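Local atomic coordinates of methylaspartate ammonia-lyase (Citrobacter amalonaticus, PDB entry 1KKO), a protein that catalyses the reversible elimination of ammonia from (2S,3S)-3-methyl-L-aspartate to give mesaconate, with magnesium as cofactor. Residues 2-7 with 58-63; 104-109 with 139-144; 180-185 with 219-224; 168-173 with 189-194; 257-262 with 296-301. All coordinates share one frame; numbering follows the deposited sequence.

How the contacts relate
Contacts 1 and 2 lie in the N-terminal part of the chain, contacts 3, 4 and 5 in its C-terminal TIM barrel, in series along the chain except that contacts 3 and 4 interlock. Contact 1 pairs strands 3-18 and 47-59; contact 2, its centre about 10 Å away, packs a loop on helix 128-146, and K2 and D105 join the two by a salt bridge. Contact 4 joins the first two barrel strands, closing the barrel at the active site, while contact 3, about 11 Å away between centres, packs the helices that follow them. Contact 5 lies on outer helices, its centre about 22 Å from that of contact 4. Contacts 1 and 3, on different domains, both border the dimer partner.

Contact 1 of 5, residues 2-7 with 58-63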
# COMPACT_ATOMS: atom_id res chain seq x y z
N LYS A 2 0.19 -18.28 -26.72
CA LYS A 2 -1.09 -17.61 -26.63
C LYS A 2 -1.67 -17.44 -25.23
O LYS A 2 -1.34 -18.17 -24.29
CB LYS A 2 -2.13 -18.43 -27.42
CG LYS A 2 -1.70 -18.91 -28.80
CD LYS A 2 -1.49 -17.78 -29.75
CE LYS A 2 -1.26 -18.27 -31.18
NZ LYS A 2 0.18 -18.35 -31.52
N ILE A 3 -2.55 -16.45 -25.12
CA ILE A 3 -3.41 -16.30 -23.97
C ILE A 3 -4.50 -17.34 -24.11
O ILE A 3 -5.15 -17.44 -25.16
CB ILE A 3 -4.06 -14.91 -23.97
CG1 ILE A 3 -3.01 -13.83 -23.76
CG2 ILE A 3 -5.14 -14.82 -22.91
CD1 ILE A 3 -3.50 -12.44 -24.13
N LYS A 4 -4.69 -18.14 -23.07
CA LYS A 4 -5.76 -19.14 -23.03
C LYS A 4 -7.06 -18.54 -22.52
O LYS A 4 -8.12 -18.80 -23.07
CB LYS A 4 -5.37 -20.28 -22.09
CG LYS A 4 -4.80 -21.50 -22.78
CD LYS A 4 -4.65 -22.66 -21.82
CE LYS A 4 -4.20 -22.22 -20.44
NZ LYS A 4 -5.36 -22.03 -19.52
N GLN A 5 -6.98 -17.75 -21.45
CA GLN A 5 -8.18 -17.21 -20.83
C GLN A 5 -7.89 -15.82 -20.31
O GLN A 5 -6.80 -15.57 -19.80
CB GLN A 5 -8.63 -18.09 -19.67
CG GLN A 5 -9.97 -17.69 -19.11
CD GLN A 5 -10.67 -18.76 -18.30
OE1 GLN A 5 -10.09 -19.83 -18.03
NE2 GLN A 5 -11.91 -18.49 -17.91
N ALA A 6 -8.86 -14.92 -20.45
CA ALA A 6 -8.76 -13.56 -19.91
C ALA A 6 -9.86 -13.36 -18.88
O ALA A 6 -11.02 -13.70 -19.13
CB ALA A 6 -8.89 -12.55 -21.02
N LEU A 7 -9.50 -12.80 -17.72
CA LEU A 7 -10.44 -12.58 -16.63
C LEU A 7 -10.38 -11.14 -16.19
O LEU A 7 -9.30 -10.55 -16.14
CB LEU A 7 -10.10 -13.44 -15.41
CG LEU A 7 -10.12 -14.95 -15.61
CD1 LEU A 7 -9.99 -15.61 -14.26
CD2 LEU A 7 -11.37 -15.40 -16.27
N ILE A 58 -4.37 -15.86 -18.39
CA ILE A 58 -3.82 -17.18 -18.17
C ILE A 58 -3.24 -17.61 -19.50
O ILE A 58 -3.96 -17.66 -20.50
CB ILE A 58 -4.89 -18.18 -17.73
CG1 ILE A 58 -5.59 -17.70 -16.45
CG2 ILE A 58 -4.29 -19.54 -17.50
CD1 ILE A 58 -6.75 -18.57 -16.07
N LEU A 59 -1.95 -17.90 -19.51
CA LEU A 59 -1.24 -18.29 -20.73
C LEU A 59 -1.22 -19.80 -20.92
O LEU A 59 -1.52 -20.55 -19.99
CB LEU A 59 0.19 -17.79 -20.69
CG LEU A 59 0.38 -16.32 -20.32
CD1 LEU A 59 1.85 -15.95 -20.46
CD2 LEU A 59 -0.48 -15.40 -21.17
N GLU A 60 -0.83 -20.24 -22.11
CA GLU A 60 -0.74 -21.67 -22.39
C GLU A 60 0.21 -22.41 -21.45
O GLU A 60 0.01 -23.59 -21.21
CB GLU A 60 -0.29 -21.89 -23.84
CG GLU A 60 -1.30 -21.46 -24.88
CD GLU A 60 -0.84 -21.77 -26.30
OE1 GLU A 60 0.18 -21.21 -26.77
OE2 GLU A 60 -1.54 -22.56 -26.96
N ASN A 61 1.25 -21.74 -20.98
CA ASN A 61 2.22 -22.37 -20.07
C ASN A 61 1.74 -22.37 -18.60
O ASN A 61 2.49 -22.78 -17.71
CB ASN A 61 3.61 -21.72 -20.19
CG ASN A 61 3.65 -20.29 -19.68
OD1 ASN A 61 2.63 -19.74 -19.26
ND2 ASN A 61 4.83 -19.69 -19.72
N GLY A 62 0.52 -21.90 -18.36
CA GLY A 62 -0.07 -21.86 -17.04
C GLY A 62 0.21 -20.59 -16.26
O GLY A 62 -0.35 -20.39 -15.18
N ALA A 63 1.08 -19.73 -16.77
CA ALA A 63 1.40 -18.49 -16.07
C ALA A 63 0.20 -17.58 -16.10
O ALA A 63 -0.64 -17.67 -16.98
CB ALA A 63 2.59 -17.81 -16.69
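I3 and L59 form an antiparallel, non-hydrogen-bonded pair, and Q5 pairs with I58 in the hydrogen-bonded manner. Between the two pairs the register slips by one residue, because K4 and Q5 both face I58: a classic beta bulge. I58 O accepts both amides, K4 N at 2.7 Å and Q5 N at 3.2 Å, the latter on a lone pair, while I58 N returns a bond to Q5 O. Past the bulge E60 N donates to K2 O, as 58-63 leaves the strand in a type I turn from L59 to G62. G62 suits the turn's end with its positive phi, and N61 OD1 takes A63 N in an Asx turn.

E60 runs alongside K2, and its OE1 receives K2 N at 2.9 Å, almost straight at 172° but from above the carboxylate plane. K2 NZ is turned elsewhere, to a salt bridge with D105. The K4 chain, bent at chi3 (-37°), lies across the other strand, with CE 3.2 Å from L59 O and NZ 3.4 Å from I58 CG2. On the opposite side of the strands I3 CG1 meets L59 CD2 at 3.9 Å, two branched apolar chains suited to a buried face that continues onto helix 128-146. Q5 and I58 share the face toward the second subunit, where Q5 OE1 bonds T411 of that subunit.

The bulge thus lets a single carbonyl serve two amides, and the E60 carboxylate, held by a backbone N-H, leaves its charge about 5.5 Å (E60 OE1 to K2 NZ) from K2, where it could still favour the lysine cation modestly.

Contact 2 of 5, residues 104-109 with 139-144; sequences RDVDAF and LDATAL
The ring of F109 has L139 over one face: L139 CB stands 3.6 Å above the ring plane, offset toward the rim near CE1, in a CH-pi contact 4.0 Å from the ring centroid. L139 CD1 reaches the ring as well, touching F109 CD2 at 3.9 Å, and next to CE1, F109 CD1 also meets the backbone N of L139. The ring gets there because its CG is anti to the backbone N (chi1 168°), which carries it from the loop toward the helix. I338 touches both side chains from outside.

This is a loop laid on a helix: residues 104-109, between helices 86-101 and 110-118, pack against helix 128-146 in the N-terminal, enolase-N-like part of the protein. Alanine suits position 141, since its small CB lets V106 CG1 close in to 3.9 Å.

T142 is the polar partner of the loop. Its OG1 lies 2.8 Å from V106 O and could donate there, though L138 O one turn back competes for the same proton. A108 O is also close to OG1. T142 CG2 lies 3.4 Å from D107 O; threonine suits the place because its hydroxyl can meet the loop carbonyl while its methyl packs alongside. A water bridges D107 O and T142 O, sharing its protons among several acceptors. Within the loop D105 OD1 accepts D107 N, which comes from above the carboxylate plane, in an Asx turn, while the D107 carboxylate turns to M1.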
# COMPACT_ATOMS: atom_id res chain seq x y z
N ARG A 104 -4.86 -14.77 -28.40
CA ARG A 104 -3.89 -13.81 -28.90
C ARG A 104 -2.48 -14.21 -28.53
O ARG A 104 -2.21 -14.63 -27.41
CB ARG A 104 -4.20 -12.42 -28.36
CG ARG A 104 -3.18 -11.33 -28.63
CD ARG A 104 -3.70 -9.96 -28.22
NE ARG A 104 -4.91 -9.65 -28.97
CZ ARG A 104 -4.94 -8.93 -30.08
NH1 ARG A 104 -3.83 -8.38 -30.55
NH2 ARG A 104 -6.09 -8.76 -30.71
N ASP A 105 -1.56 -14.07 -29.48
CA ASP A 105 -0.17 -14.38 -29.24
C ASP A 105 0.50 -13.26 -28.45
O ASP A 105 0.28 -12.09 -28.73
CB ASP A 105 0.58 -14.62 -30.54
CG ASP A 105 1.88 -15.31 -30.30
OD1 ASP A 105 2.87 -14.61 -30.07
OD2 ASP A 105 1.99 -16.56 -30.25
N VAL A 106 1.32 -13.63 -27.48
CA VAL A 106 2.00 -12.66 -26.63
C VAL A 106 3.51 -12.77 -26.70
O VAL A 106 4.21 -12.29 -25.83
CB VAL A 106 1.52 -12.75 -25.15
CG1 VAL A 106 0.08 -12.32 -25.04
CG2 VAL A 106 1.72 -14.14 -24.60
N ASP A 107 4.05 -13.41 -27.74
CA ASP A 107 5.50 -13.50 -27.83
C ASP A 107 6.13 -12.11 -27.91
O ASP A 107 7.26 -11.94 -27.50
CB ASP A 107 5.93 -14.30 -29.05
CG ASP A 107 5.78 -15.78 -28.83
OD1 ASP A 107 5.45 -16.21 -27.70
OD2 ASP A 107 6.00 -16.60 -29.76
N ALA A 108 5.40 -11.16 -28.46
CA ALA A 108 5.82 -9.77 -28.47
C ALA A 108 4.78 -8.94 -27.74
O ALA A 108 3.63 -9.36 -27.59
CB ALA A 108 6.01 -9.27 -29.89
N PHE A 109 5.19 -7.75 -27.33
CA PHE A 109 4.33 -6.83 -26.61
C PHE A 109 3.77 -5.67 -27.43
O PHE A 109 2.58 -5.41 -27.41
CB PHE A 109 5.12 -6.26 -25.44
CG PHE A 109 4.47 -5.07 -24.76
CD1 PHE A 109 3.23 -5.19 -24.17
CD2 PHE A 109 5.12 -3.86 -24.69
CE1 PHE A 109 2.65 -4.11 -23.54
CE2 PHE A 109 4.55 -2.79 -24.06
CZ PHE A 109 3.31 -2.91 -23.48
N LEU A 139 2.22 -6.72 -21.24
CA LEU A 139 3.65 -6.67 -21.01
C LEU A 139 4.06 -7.81 -20.10
O LEU A 139 5.03 -8.52 -20.34
CB LEU A 139 4.06 -5.33 -20.40
CG LEU A 139 5.56 -5.20 -20.10
CD1 LEU A 139 6.44 -5.37 -21.33
CD2 LEU A 139 5.85 -3.86 -19.43
N ASP A 140 3.28 -7.99 -19.03
CA ASP A 140 3.55 -9.08 -18.10
C ASP A 140 3.41 -10.42 -18.83
O ASP A 140 4.18 -11.35 -18.53
CB ASP A 140 2.57 -8.99 -16.92
CG ASP A 140 3.06 -9.70 -15.68
OD1 ASP A 140 4.28 -9.65 -15.37
OD2 ASP A 140 2.22 -10.26 -14.94
N ALA A 141 2.45 -10.53 -19.75
CA ALA A 141 2.27 -11.78 -20.52
C ALA A 141 3.50 -12.10 -21.38
O ALA A 141 3.99 -13.22 -21.38
CB ALA A 141 1.04 -11.71 -21.36
N THR A 142 4.00 -11.10 -22.09
CA THR A 142 5.18 -11.31 -22.92
C THR A 142 6.36 -11.73 -22.06
O THR A 142 7.12 -12.64 -22.42
CB THR A 142 5.47 -10.03 -23.71
OG1 THR A 142 4.38 -9.77 -24.59
CG2 THR A 142 6.71 -10.18 -24.60
N ALA A 143 6.49 -11.11 -20.90
CA ALA A 143 7.53 -11.48 -19.95
C ALA A 143 7.41 -12.94 -19.50
O ALA A 143 8.35 -13.73 -19.62
CB ALA A 143 7.49 -10.55 -18.75
N LEU A 144 6.23 -13.30 -19.00
CA LEU A 144 6.00 -14.64 -18.46
C LEU A 144 6.03 -15.74 -19.53
O LEU A 144 6.27 -16.91 -19.22
CB LEU A 144 4.66 -14.68 -17.71
CG LEU A 144 4.68 -13.94 -16.37
CD1 LEU A 144 3.25 -13.64 -15.91
CD2 LEU A 144 5.46 -14.72 -15.32
O HOH W 1 7.81 -13.22 -25.11

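Contact 3 of 5, residues 180-185 with 219-224; sequences AVDKMI and SDRILS
D182 OD2 is gripped by two donors: R221 NH2 at 2.9 Å, and the backbone N of F32 of the second subunit. Its twin OD1 takes R221 NE at 2.7 Å, a nearly straight bond of 175°, so the guanidinium holds the carboxylate side-on, one nitrogen to each oxygen, in a bidentate salt bridge. The two helices concerned, 179-186 and 209-225, follow the first and second strands of the TIM barrel and run roughly alongside each other, their short segments crossing at -35° with axes 10.3 Å apart.

R221 reaches its partner through a bend at chi2. OD1 lies in the guanidinium plane, and both oxygens are met on their syn sides, although the two planes are turned 28° from each other. Aspartate and arginine suit this buried seam because each charge is answered: R221 NH1 also forms a salt bridge with D30 of the second subunit, so the pair belongs to the dimer interface too. The arginine charge and the N-H donors on both oxygens would favour the ionised carboxylate.

Beside the salt bridge the seam is apolar. V181 CG1 lies against the aliphatic part of R221, and I185 reaches over to I222, its CD1 standing 3.7 Å from I222 CA and 3.8 Å from I222 CG1.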
# COMPACT_ATOMS: atom_id res chain seq x y z
N ALA A 180 4.26 13.62 7.16
CA ALA A 180 4.76 12.80 6.07
C ALA A 180 6.22 13.09 5.76
O ALA A 180 6.96 12.21 5.34
CB ALA A 180 3.91 12.95 4.83
N VAL A 181 6.64 14.34 5.97
CA VAL A 181 8.03 14.71 5.77
C VAL A 181 8.93 13.92 6.72
O VAL A 181 9.98 13.41 6.32
CB VAL A 181 8.23 16.23 5.93
CG1 VAL A 181 9.69 16.61 6.13
CG2 VAL A 181 7.69 16.94 4.70
N ASP A 182 8.51 13.80 7.98
CA ASP A 182 9.29 13.02 8.94
C ASP A 182 9.42 11.58 8.48
O ASP A 182 10.51 11.00 8.55
CB ASP A 182 8.64 13.03 10.32
CG ASP A 182 8.68 14.39 10.98
OD1 ASP A 182 9.35 15.30 10.46
OD2 ASP A 182 8.04 14.61 12.03
N LYS A 183 8.32 10.99 8.02
CA LYS A 183 8.34 9.63 7.49
C LYS A 183 9.34 9.51 6.36
O LYS A 183 10.13 8.57 6.31
CB LYS A 183 6.97 9.25 6.94
CG LYS A 183 5.87 9.03 7.95
CD LYS A 183 4.66 8.52 7.18
CE LYS A 183 3.47 8.17 8.04
NZ LYS A 183 2.33 7.78 7.14
N MSE A 184 9.31 10.47 5.46
CA MSE A 184 10.16 10.45 4.28
C MSE A 184 11.63 10.60 4.64
O MSE A 184 12.48 9.96 4.03
CB MSE A 184 9.71 11.52 3.31
CG MSE A 184 8.45 11.10 2.59
SE MSE A 184 7.69 12.47 1.47
CE MSE A 184 5.85 11.99 1.54
N ILE A 185 11.93 11.43 5.63
CA ILE A 185 13.31 11.57 6.09
C ILE A 185 13.76 10.25 6.74
O ILE A 185 14.86 9.76 6.45
CB ILE A 185 13.46 12.73 7.09
CG1 ILE A 185 13.20 14.07 6.39
CG2 ILE A 185 14.83 12.70 7.74
CD1 ILE A 185 12.89 15.20 7.34
N SER A 219 13.19 22.43 4.66
CA SER A 219 14.64 22.28 4.61
C SER A 219 15.23 22.21 6.03
O SER A 219 16.15 21.43 6.28
CB SER A 219 15.29 23.39 3.79
OG SER A 219 14.94 24.66 4.29
N ASP A 220 14.70 23.00 6.96
CA ASP A 220 15.15 22.93 8.35
C ASP A 220 14.94 21.52 8.91
O ASP A 220 15.81 20.97 9.59
CB ASP A 220 14.37 23.91 9.24
CG ASP A 220 14.97 25.30 9.27
OD1 ASP A 220 16.14 25.48 8.87
OD2 ASP A 220 14.32 26.28 9.70
N ARG A 221 13.78 20.93 8.63
CA ARG A 221 13.43 19.62 9.17
C ARG A 221 14.38 18.56 8.65
O ARG A 221 14.84 17.70 9.40
CB ARG A 221 12.00 19.26 8.80
CG ARG A 221 11.42 18.11 9.61
CD ARG A 221 11.19 18.47 11.07
NE ARG A 221 10.44 17.45 11.78
CZ ARG A 221 10.24 17.44 13.09
NH1 ARG A 221 10.72 18.42 13.85
NH2 ARG A 221 9.55 16.46 13.64
N ILE A 222 14.65 18.62 7.35
CA ILE A 222 15.58 17.69 6.72
C ILE A 222 16.97 17.82 7.32
O ILE A 222 17.57 16.83 7.71
CB ILE A 222 15.61 17.92 5.19
CG1 ILE A 222 14.28 17.47 4.56
CG2 ILE A 222 16.78 17.17 4.56
CD1 ILE A 222 14.04 18.06 3.18
N LEU A 223 17.47 19.06 7.41
CA LEU A 223 18.81 19.29 7.94
C LEU A 223 18.90 18.92 9.42
O LEU A 223 19.95 18.46 9.88
CB LEU A 223 19.24 20.74 7.70
CG LEU A 223 19.42 21.11 6.22
CD1 LEU A 223 19.66 22.60 6.05
CD2 LEU A 223 20.54 20.30 5.60
N SER A 224 17.80 19.07 10.16
CA SER A 224 17.77 18.73 11.59
C SER A 224 17.67 17.23 11.86
O SER A 224 18.40 16.69 12.70
CB SER A 224 16.58 19.42 12.26
OG SER A 224 16.48 19.05 13.63

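Contact 4 of 5, residues 168-173 with 189-194. With SO4 (sulfate ion), chain C.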
# COMPACT_ATOMS: atom_id res chain seq x y z
N PRO A 168 15.55 7.92 -9.04
CA PRO A 168 15.14 8.72 -7.88
C PRO A 168 13.64 8.67 -7.65
O PRO A 168 12.88 8.85 -8.60
CB PRO A 168 15.60 10.13 -8.25
CG PRO A 168 16.73 9.91 -9.20
CD PRO A 168 16.29 8.73 -10.02
N LEU A 169 13.24 8.46 -6.40
CA LEU A 169 11.84 8.33 -6.03
C LEU A 169 11.33 9.56 -5.30
O LEU A 169 12.03 10.15 -4.48
CB LEU A 169 11.63 7.10 -5.14
CG LEU A 169 12.14 5.78 -5.69
CD1 LEU A 169 11.78 4.64 -4.74
CD2 LEU A 169 11.60 5.51 -7.05
N PHE A 170 10.07 9.88 -5.57
CA PHE A 170 9.41 11.09 -5.09
C PHE A 170 8.20 10.72 -4.25
O PHE A 170 7.26 10.11 -4.75
CB PHE A 170 8.98 11.92 -6.30
CG PHE A 170 8.17 13.13 -5.99
CD1 PHE A 170 8.43 13.92 -4.89
CD2 PHE A 170 7.13 13.47 -6.83
CE1 PHE A 170 7.68 15.04 -4.64
CE2 PHE A 170 6.37 14.59 -6.58
CZ PHE A 170 6.66 15.39 -5.50
N GLY A 171 8.22 11.10 -2.98
CA GLY A 171 7.11 10.85 -2.07
C GLY A 171 6.14 12.00 -1.99
O GLY A 171 6.55 13.16 -1.98
N GLN A 172 4.84 11.68 -1.95
CA GLN A 172 3.79 12.69 -1.83
C GLN A 172 3.06 12.56 -0.51
O GLN A 172 2.67 11.48 -0.08
CB GLN A 172 2.85 12.70 -3.04
CG GLN A 172 1.77 11.65 -3.10
CD GLN A 172 0.72 11.97 -4.16
OE1 GLN A 172 0.29 13.11 -4.26
NE2 GLN A 172 0.32 10.97 -4.94
N SER A 173 2.87 13.71 0.14
CA SER A 173 2.31 13.79 1.48
C SER A 173 0.81 13.94 1.59
O SER A 173 0.24 13.71 2.66
CB SER A 173 2.90 15.03 2.13
OG SER A 173 2.52 16.21 1.44
N VAL A 189 14.02 9.22 1.61
CA VAL A 189 13.41 9.42 0.30
C VAL A 189 14.21 10.42 -0.54
O VAL A 189 14.66 11.44 -0.04
CB VAL A 189 11.94 9.81 0.45
CG1 VAL A 189 11.29 10.11 -0.88
CG2 VAL A 189 11.19 8.68 1.14
N ASP A 190 14.38 10.11 -1.82
CA ASP A 190 15.23 10.94 -2.69
C ASP A 190 14.66 12.32 -2.99
O ASP A 190 15.41 13.29 -3.11
CB ASP A 190 15.46 10.25 -4.04
CG ASP A 190 15.96 8.83 -3.91
OD1 ASP A 190 16.99 8.60 -3.23
OD2 ASP A 190 15.40 7.89 -4.49
N VAL A 191 13.34 12.41 -3.16
CA VAL A 191 12.67 13.64 -3.55
C VAL A 191 11.39 13.74 -2.74
O VAL A 191 10.68 12.74 -2.56
CB VAL A 191 12.34 13.62 -5.06
CG1 VAL A 191 11.82 14.99 -5.50
CG2 VAL A 191 13.54 13.19 -5.89
N LEU A 192 11.05 14.94 -2.27
CA LEU A 192 9.90 15.08 -1.38
C LEU A 192 9.50 16.53 -1.34
O LEU A 192 10.30 17.40 -1.69
CB LEU A 192 10.27 14.60 0.03
CG LEU A 192 11.21 15.46 0.86
CD1 LEU A 192 11.15 15.04 2.32
CD2 LEU A 192 12.65 15.45 0.34
N PRO A 193 8.31 16.85 -0.82
CA PRO A 193 7.27 15.94 -0.34
C PRO A 193 5.92 16.17 -1.01
O PRO A 193 4.91 15.67 -0.50
CB PRO A 193 7.14 16.42 1.10
CG PRO A 193 7.16 17.94 0.90
CD PRO A 193 8.05 18.20 -0.32
N HIS A 194 5.91 16.91 -2.12
CA HIS A 194 4.71 17.30 -2.85
C HIS A 194 3.91 18.40 -2.12
O HIS A 194 3.73 19.51 -2.66
CB HIS A 194 3.86 16.08 -3.22
CG HIS A 194 2.66 16.42 -4.05
ND1 HIS A 194 2.56 16.16 -5.40
CD2 HIS A 194 1.50 17.00 -3.68
CE1 HIS A 194 1.38 16.58 -5.82
NE2 HIS A 194 0.71 17.07 -4.80
S SO4 C . -2.64 12.33 -7.74
O1 SO4 C . -3.55 11.65 -8.70
O2 SO4 C . -3.55 13.31 -7.04
O3 SO4 C . -2.09 11.37 -6.80
O4 SO4 C . -1.54 13.09 -8.39
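P193, preceded by a cis peptide bond, presents its carbonyl to S173: P193 O accepts S173 N at 2.9 Å, and S173 OG lies close enough to share it, though its proton has another possible acceptor. H194, the next residue, has positive phi (74°), and its CB packs on Q172 CB at 3.5 Å.

From there the side chains of Q172 and H194 run side by side the same way. Q172 OE1 stands 3.9 Å above the centre of the H194 ring, the amide plane tilted 53° to it, while Q172 NE2 binds O3 of a sulfate, probably a crystallisation ion, at 3.1 Å. The sulfate also bonds T360, C361 and K331. An amide donor suits a residue that binds methylaspartate, a dicarboxylate. The edge of the H194 ring faces F170 CZ, and its NE2 is bonded to Y240.

Nearer the start, F170 and V191 form a single bridge: G171 N donates to V191 O at 3.0 Å, and V191 N gives a weak bond to L169 O. D190 OD2 takes L169 N with its anti lone pair, and F170 CD1 packs on V191 CG1 at 3.6 Å.

These first two strands, linked through helix 179-186 in a beta-alpha-beta crossover, close the TIM barrel of the enolase superfamily, setting the substrate-binding Q172 beside H194, the transition-state stabiliser.

Contact 5 of 5, residues 257-262 with 296-301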
# COMPACT_ATOMS: atom_id res chain seq x y z
N TYR A 257 8.70 35.28 -7.84
CA TYR A 257 8.34 34.63 -6.59
C TYR A 257 8.98 33.24 -6.48
O TYR A 257 9.55 32.89 -5.45
CB TYR A 257 6.83 34.50 -6.45
CG TYR A 257 6.45 33.60 -5.30
CD1 TYR A 257 6.60 34.03 -3.99
CD2 TYR A 257 6.01 32.30 -5.53
CE1 TYR A 257 6.29 33.20 -2.93
CE2 TYR A 257 5.69 31.47 -4.47
CZ TYR A 257 5.83 31.92 -3.17
OH TYR A 257 5.51 31.08 -2.13
N ILE A 258 8.87 32.45 -7.54
CA ILE A 258 9.44 31.11 -7.54
C ILE A 258 10.95 31.18 -7.28
O ILE A 258 11.49 30.43 -6.49
CB ILE A 258 9.14 30.41 -8.88
CG1 ILE A 258 7.65 30.05 -8.96
CG2 ILE A 258 9.97 29.14 -9.04
CD1 ILE A 258 7.18 29.75 -10.35
N ALA A 259 11.62 32.11 -7.95
CA ALA A 259 13.06 32.27 -7.75
C ALA A 259 13.40 32.62 -6.30
O ALA A 259 14.42 32.19 -5.76
CB ALA A 259 13.60 33.34 -8.69
N SER A 260 12.53 33.41 -5.67
CA SER A 260 12.74 33.84 -4.29
C SER A 260 12.68 32.69 -3.29
O SER A 260 13.14 32.81 -2.16
CB SER A 260 11.74 34.93 -3.89
OG SER A 260 10.47 34.41 -3.54
N LEU A 261 12.11 31.56 -3.70
CA LEU A 261 12.03 30.41 -2.81
C LEU A 261 13.35 29.65 -2.71
O LEU A 261 13.54 28.88 -1.77
CB LEU A 261 10.93 29.45 -3.27
CG LEU A 261 9.50 29.99 -3.24
CD1 LEU A 261 8.55 28.96 -3.83
CD2 LEU A 261 9.06 30.35 -1.85
N GLU A 262 14.27 29.87 -3.64
CA GLU A 262 15.51 29.10 -3.64
C GLU A 262 16.25 29.21 -2.31
O GLU A 262 16.76 28.22 -1.80
CB GLU A 262 16.44 29.50 -4.80
CG GLU A 262 17.55 28.48 -5.03
CD GLU A 262 18.43 28.77 -6.23
OE1 GLU A 262 18.05 29.60 -7.08
OE2 GLU A 262 19.50 28.14 -6.34
N THR A 296 15.35 31.85 -16.05
CA THR A 296 16.67 31.88 -16.67
C THR A 296 17.25 33.29 -16.62
O THR A 296 18.39 33.49 -16.21
CB THR A 296 16.56 31.41 -18.11
OG1 THR A 296 16.17 30.02 -18.14
CG2 THR A 296 17.92 31.44 -18.80
N ARG A 297 16.45 34.28 -17.00
CA ARG A 297 16.92 35.66 -16.98
C ARG A 297 17.45 36.04 -15.60
O ARG A 297 18.45 36.74 -15.48
CB ARG A 297 15.81 36.63 -17.38
CG ARG A 297 16.34 38.02 -17.73
CD ARG A 297 15.26 39.05 -17.94
NE ARG A 297 14.57 39.35 -16.69
CZ ARG A 297 15.08 40.08 -15.71
NH1 ARG A 297 16.29 40.61 -15.83
NH2 ARG A 297 14.37 40.29 -14.61
N LEU A 298 16.77 35.57 -14.56
CA LEU A 298 17.15 35.85 -13.18
C LEU A 298 18.35 35.03 -12.71
O LEU A 298 18.91 35.30 -11.65
CB LEU A 298 15.97 35.56 -12.25
CG LEU A 298 14.72 36.41 -12.43
CD1 LEU A 298 13.59 35.79 -11.63
CD2 LEU A 298 14.95 37.85 -12.01
N GLY A 299 18.72 34.02 -13.49
CA GLY A 299 19.78 33.10 -13.11
C GLY A 299 19.36 32.17 -11.98
O GLY A 299 20.19 31.68 -11.21
N SER A 300 18.05 31.93 -11.86
CA SER A 300 17.52 31.07 -10.81
C SER A 300 17.87 29.60 -11.03
O SER A 300 17.89 29.12 -12.15
CB SER A 300 16.00 31.19 -10.74
OG SER A 300 15.48 30.37 -9.70
N GLY A 301 18.10 28.89 -9.93
CA GLY A 301 18.35 27.46 -10.01
C GLY A 301 17.09 26.65 -9.77
O GLY A 301 17.14 25.42 -9.76
O HOH W 2 16.41 31.58 -7.46
O HOH W 3 20.04 31.31 -8.29
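A Schellman motif ends helix 281-298, and E262 receives the chain that leaves it. G299, glycine being well suited to positive phi (72°), turns the backbone out of the helix, and two residues on G301 N donates to E262 OE1 at 2.9 Å, with an angle of 160°, meeting the oxygen from above the carboxylate plane. G301, having no beta carbon, lets the carboxylate lie close against it.

OE1 is held by three donors in all. One water joins A259 O, E262 OE1 and S300 OG, lying 2.6 Å from E262 OE1, and a second links OE1 to G299 O. S300 OG donates to the first water and is also bonded by V302 N.

Both helices belong to the outer layer of the TIM barrel: helix 251-260 leads toward strand 270-273, and helix 281-298 toward strand 303-306, so the contact ties the C-terminal ends of two neighbouring helices at the protein surface. E262 reaches across because its chain is extended, CG standing anti to the backbone N (chi1 -165°).

Alanine is short enough at 259 to let S300 approach. A259 CB meets L298 CD1 at 3.8 Å, an apolar contact beside the polar network, and S300 CB at 3.8 Å.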